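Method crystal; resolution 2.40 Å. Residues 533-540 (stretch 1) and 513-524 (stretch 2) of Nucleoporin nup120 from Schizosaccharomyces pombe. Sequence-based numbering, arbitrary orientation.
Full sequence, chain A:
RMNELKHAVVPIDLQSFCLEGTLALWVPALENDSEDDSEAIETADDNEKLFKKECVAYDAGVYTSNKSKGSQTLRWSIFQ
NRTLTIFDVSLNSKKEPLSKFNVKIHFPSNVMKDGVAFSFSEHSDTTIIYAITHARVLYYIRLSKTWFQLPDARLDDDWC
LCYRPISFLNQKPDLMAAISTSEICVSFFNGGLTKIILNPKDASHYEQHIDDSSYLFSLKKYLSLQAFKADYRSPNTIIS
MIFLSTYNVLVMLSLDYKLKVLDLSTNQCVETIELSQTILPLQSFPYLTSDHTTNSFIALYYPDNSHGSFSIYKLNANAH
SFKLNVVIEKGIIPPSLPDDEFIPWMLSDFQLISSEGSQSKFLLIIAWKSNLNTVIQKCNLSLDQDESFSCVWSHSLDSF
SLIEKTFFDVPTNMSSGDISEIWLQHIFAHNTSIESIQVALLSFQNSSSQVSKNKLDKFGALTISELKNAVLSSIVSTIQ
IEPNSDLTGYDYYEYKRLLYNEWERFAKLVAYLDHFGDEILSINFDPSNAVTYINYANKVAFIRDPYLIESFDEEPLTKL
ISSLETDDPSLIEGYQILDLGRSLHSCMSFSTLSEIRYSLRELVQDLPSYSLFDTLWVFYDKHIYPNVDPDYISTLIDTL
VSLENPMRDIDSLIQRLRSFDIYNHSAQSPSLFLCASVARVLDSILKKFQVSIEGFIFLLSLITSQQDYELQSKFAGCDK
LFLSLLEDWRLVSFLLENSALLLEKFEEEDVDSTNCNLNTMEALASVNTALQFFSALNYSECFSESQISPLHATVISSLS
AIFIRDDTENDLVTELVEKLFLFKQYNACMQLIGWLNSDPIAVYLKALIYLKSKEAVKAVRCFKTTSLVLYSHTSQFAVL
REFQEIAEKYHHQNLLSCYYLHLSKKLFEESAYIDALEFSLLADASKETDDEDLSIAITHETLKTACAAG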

# COMPACT_ATOMS: atom_id res chain seq x y z
N TYR A 533 -24.75 6.00 6.42
CA TYR A 533 -24.11 4.73 6.14
C TYR A 533 -24.91 3.95 5.11
O TYR A 533 -26.14 3.96 5.13
CB TYR A 533 -24.01 3.90 7.42
CG TYR A 533 -23.01 4.42 8.43
CD1 TYR A 533 -23.34 5.43 9.33
CD2 TYR A 533 -21.72 3.88 8.49
CE1 TYR A 533 -22.43 5.90 10.26
CE2 TYR A 533 -20.80 4.34 9.42
CZ TYR A 533 -21.15 5.35 10.30
OH TYR A 533 -20.24 5.81 11.23
N ILE A 534 -24.20 3.28 4.21
CA ILE A 534 -24.80 2.39 3.22
C ILE A 534 -24.28 0.99 3.49
O ILE A 534 -23.07 0.76 3.48
CB ILE A 534 -24.39 2.79 1.79
CG1 ILE A 534 -24.83 4.23 1.48
CG2 ILE A 534 -24.97 1.83 0.78
CD1 ILE A 534 -24.01 4.88 0.38
N ASN A 535 -25.20 0.05 3.72
CA ASN A 535 -24.82 -1.30 4.12
C ASN A 535 -24.98 -2.33 3.02
O ASN A 535 -26.10 -2.64 2.60
CB ASN A 535 -25.60 -1.72 5.37
CG ASN A 535 -25.38 -0.77 6.52
OD1 ASN A 535 -24.24 -0.56 6.94
ND2 ASN A 535 -26.46 -0.18 7.03
N TYR A 536 -23.84 -2.83 2.54
CA TYR A 536 -23.81 -3.90 1.54
C TYR A 536 -23.57 -5.21 2.26
O TYR A 536 -23.28 -5.20 3.45
CB TYR A 536 -22.72 -3.65 0.48
CG TYR A 536 -22.90 -2.38 -0.32
CD1 TYR A 536 -23.74 -2.35 -1.43
CD2 TYR A 536 -22.23 -1.20 0.03
CE1 TYR A 536 -23.91 -1.19 -2.17
CE2 TYR A 536 -22.39 -0.04 -0.72
CZ TYR A 536 -23.24 -0.04 -1.81
OH TYR A 536 -23.42 1.09 -2.55
N ALA A 537 -23.64 -6.31 1.53
CA ALA A 537 -23.57 -7.65 2.11
C ALA A 537 -22.19 -8.02 2.66
O ALA A 537 -22.08 -8.99 3.41
CB ALA A 537 -24.05 -8.69 1.11
N ASN A 538 -21.15 -7.28 2.27
CA ASN A 538 -19.83 -7.44 2.91
C ASN A 538 -18.97 -6.17 2.92
O ASN A 538 -17.75 -6.23 3.02
CB ASN A 538 -19.06 -8.69 2.42
CG ASN A 538 -18.34 -8.50 1.08
OD1 ASN A 538 -17.47 -9.30 0.72
ND2 ASN A 538 -18.71 -7.46 0.34
N LYS A 539 -19.65 -5.03 2.83
CA LYS A 539 -19.01 -3.71 2.78
C LYS A 539 -19.90 -2.66 3.45
O LYS A 539 -21.13 -2.77 3.41
CB LYS A 539 -18.74 -3.32 1.32
CG LYS A 539 -17.83 -4.28 0.57
CD LYS A 539 -17.62 -3.86 -0.87
CE LYS A 539 -16.70 -4.82 -1.62
NZ LYS A 539 -17.41 -6.05 -2.08
N VAL A 540 -19.27 -1.67 4.09
CA VAL A 540 -19.93 -0.45 4.57
C VAL A 540 -19.47 0.70 3.71
O VAL A 540 -18.32 0.73 3.26
CB VAL A 540 -19.50 0.01 5.99
CG1 VAL A 540 -20.71 0.31 6.86
CG2 VAL A 540 -18.58 -0.99 6.67
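Stretch 2 (513-524) LDHFGDEILSIN

Stretch 2 enters in a helix. Residues 516-518 keep helical phi/psi without the regular bonds. Glu-519 is extended and leads into a strand, 520-524. This strand runs antiparallel to strand 533-536. The angle between their N-to-C directions is 158°, and the axes approach to 4.7 Å. Together the two stretches bury 741 Å².

Tyr-533 pairs with Asn-524, CA to CA 5.1 Å. Two backbone hydrogen bonds close the pair: Tyr-533 N to Asn-524 O at 2.7 Å, and Asn-524 N to Tyr-533 O at 2.9 Å. The end of the Tyr-533 side chain leads away from stretch 2.

Ile-534 faces Ile-523 as a non-hydrogen-bonded pair, CA to CA 4.5 Å. Its side chain lies on the same face of the sheet as Tyr-536, Ile-520 and Ile-523. Ile-534 CG2 is 3.3 Å from Ile-520 CD1 and 4.3 Å from Ile-523 CG2, so this face is apolar here.

Asn-535 pairs with Ser-522, CA to CA 5.2 Å. Asn-535 N donates to Ser-522 O at 2.8 Å. On the face shared with Tyr-533, Ser-522 and Asn-524, Asn-535 ND2 donates to Ser-522 OG at 2.9 Å. The same ND2 is 3.0 Å from Asn-524 OD1. The register shifts by one after this pair, forming a beta bulge. Asn-535 O therefore accepts from two successive amides: Leu-521 N at 2.9 Å and, weakly, Ser-522 N at 3.4 Å.

Tyr-536 then pairs with Ile-520, CA to CA 4.4 Å. Ile-520 CD1 lies over one face of the tyrosine ring, 4.0 Å from Tyr-536 CE1. Tyr-536 CA makes a CA-H...O contact with Glu-519 O at 3.2 Å.

Ala-537 leaves the strand. Its N makes a weak hydrogen bond to Glu-519 O at 2.9 Å. Its CA-to-CB bond points toward stretch 2, and Ala-537 CB lies 4.2 Å from Leu-521 CD1.

Asn-538 N donates to Gly-517 O at 3.0 Å, tying the turn to the backbone at Gly-517.

The CA-to-CB bond of Lys-539 points toward stretch 2. Its NZ forms salt bridges with Asp-514 OD2 at 2.6 Å and Asp-518 OD1 at 2.8 Å. One lysine thus holds two acidic side chains of stretch 2, those of Asp-514 and Asp-518. Asp-518 OD2 also accepts from His-515 ND1 at 2.7 Å. Val-540 makes no contact with stretch 2.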

# COMPACT_ATOMS: atom_id res chain seq x y z
N LEU A 513 -16.53 -13.64 -6.83
CA LEU A 513 -17.02 -13.96 -5.50
C LEU A 513 -17.36 -12.71 -4.72
O LEU A 513 -18.42 -12.63 -4.09
CB LEU A 513 -15.97 -14.77 -4.73
CG LEU A 513 -15.64 -16.17 -5.26
CD1 LEU A 513 -14.56 -16.76 -4.38
CD2 LEU A 513 -16.87 -17.07 -5.28
N ASP A 514 -16.48 -11.71 -4.79
CA ASP A 514 -16.62 -10.54 -3.95
C ASP A 514 -17.80 -9.69 -4.34
O ASP A 514 -18.35 -8.97 -3.51
CB ASP A 514 -15.37 -9.67 -3.95
CG ASP A 514 -15.41 -8.60 -2.87
OD1 ASP A 514 -15.34 -8.95 -1.68
OD2 ASP A 514 -15.54 -7.42 -3.22
N HIS A 515 -18.17 -9.76 -5.61
CA HIS A 515 -19.28 -9.00 -6.15
C HIS A 515 -20.61 -9.39 -5.56
O HIS A 515 -21.52 -8.57 -5.50
CB HIS A 515 -19.30 -9.08 -7.68
CG HIS A 515 -20.26 -8.13 -8.32
ND1 HIS A 515 -20.40 -6.84 -7.92
CD2 HIS A 515 -21.16 -8.31 -9.38
CE1 HIS A 515 -21.32 -6.23 -8.68
NE2 HIS A 515 -21.79 -7.13 -9.57
N PHE A 516 -20.72 -10.62 -5.08
CA PHE A 516 -21.90 -11.03 -4.31
C PHE A 516 -22.06 -10.20 -3.04
O PHE A 516 -23.18 -9.94 -2.59
CB PHE A 516 -21.86 -12.53 -3.98
CG PHE A 516 -22.05 -13.42 -5.18
CD1 PHE A 516 -23.29 -13.49 -5.82
CD2 PHE A 516 -21.00 -14.19 -5.67
CE1 PHE A 516 -23.47 -14.30 -6.94
CE2 PHE A 516 -21.18 -15.01 -6.78
CZ PHE A 516 -22.41 -15.06 -7.42
N GLY A 517 -20.93 -9.76 -2.47
CA GLY A 517 -20.94 -8.89 -1.30
C GLY A 517 -21.38 -7.46 -1.57
O GLY A 517 -21.52 -6.66 -0.63
N ASP A 518 -21.60 -7.12 -2.84
CA ASP A 518 -22.02 -5.77 -3.23
C ASP A 518 -23.53 -5.54 -3.18
O ASP A 518 -23.99 -4.41 -3.39
CB ASP A 518 -21.47 -5.42 -4.62
CG ASP A 518 -19.95 -5.36 -4.65
OD1 ASP A 518 -19.36 -4.90 -3.65
OD2 ASP A 518 -19.36 -5.78 -5.65
N GLU A 519 -24.29 -6.59 -2.88
CA GLU A 519 -25.73 -6.45 -2.72
C GLU A 519 -26.07 -5.46 -1.60
O GLU A 519 -25.58 -5.58 -0.48
CB GLU A 519 -26.36 -7.82 -2.42
CG GLU A 519 -27.88 -7.81 -2.31
CD GLU A 519 -28.48 -9.20 -2.34
OE1 GLU A 519 -27.72 -10.20 -2.29
OE2 GLU A 519 -29.72 -9.31 -2.40
N ILE A 520 -26.90 -4.47 -1.93
CA ILE A 520 -27.37 -3.49 -0.95
C ILE A 520 -28.34 -4.18 0.01
O ILE A 520 -29.01 -5.14 -0.37
CB ILE A 520 -28.01 -2.26 -1.65
CG1 ILE A 520 -28.41 -1.17 -0.66
CG2 ILE A 520 -29.21 -2.66 -2.51
CD1 ILE A 520 -27.26 -0.43 -0.04
N LEU A 521 -28.40 -3.71 1.26
CA LEU A 521 -29.27 -4.33 2.26
C LEU A 521 -30.04 -3.30 3.06
O LEU A 521 -31.23 -3.46 3.32
CB LEU A 521 -28.49 -5.24 3.22
CG LEU A 521 -27.68 -6.40 2.63
CD1 LEU A 521 -26.84 -7.06 3.72
CD2 LEU A 521 -28.57 -7.42 1.94
N SER A 522 -29.35 -2.23 3.47
CA SER A 522 -29.99 -1.16 4.22
C SER A 522 -29.15 0.10 4.13
O SER A 522 -28.02 0.06 3.65
CB SER A 522 -30.16 -1.55 5.68
OG SER A 522 -28.92 -1.46 6.37
N ILE A 523 -29.74 1.21 4.58
CA ILE A 523 -29.04 2.47 4.79
C ILE A 523 -29.45 3.08 6.14
O ILE A 523 -30.57 2.84 6.62
CB ILE A 523 -29.25 3.48 3.62
CG1 ILE A 523 -30.71 3.96 3.55
CG2 ILE A 523 -28.80 2.89 2.29
CD1 ILE A 523 -30.88 5.24 2.74
N ASN A 524 -28.55 3.84 6.76
CA ASN A 524 -28.83 4.48 8.04
C ASN A 524 -28.20 5.85 8.12
O ASN A 524 -26.99 5.99 7.93
CB ASN A 524 -28.29 3.66 9.22
CG ASN A 524 -28.90 2.29 9.31
OD1 ASN A 524 -28.30 1.31 8.86
ND2 ASN A 524 -30.09 2.20 9.90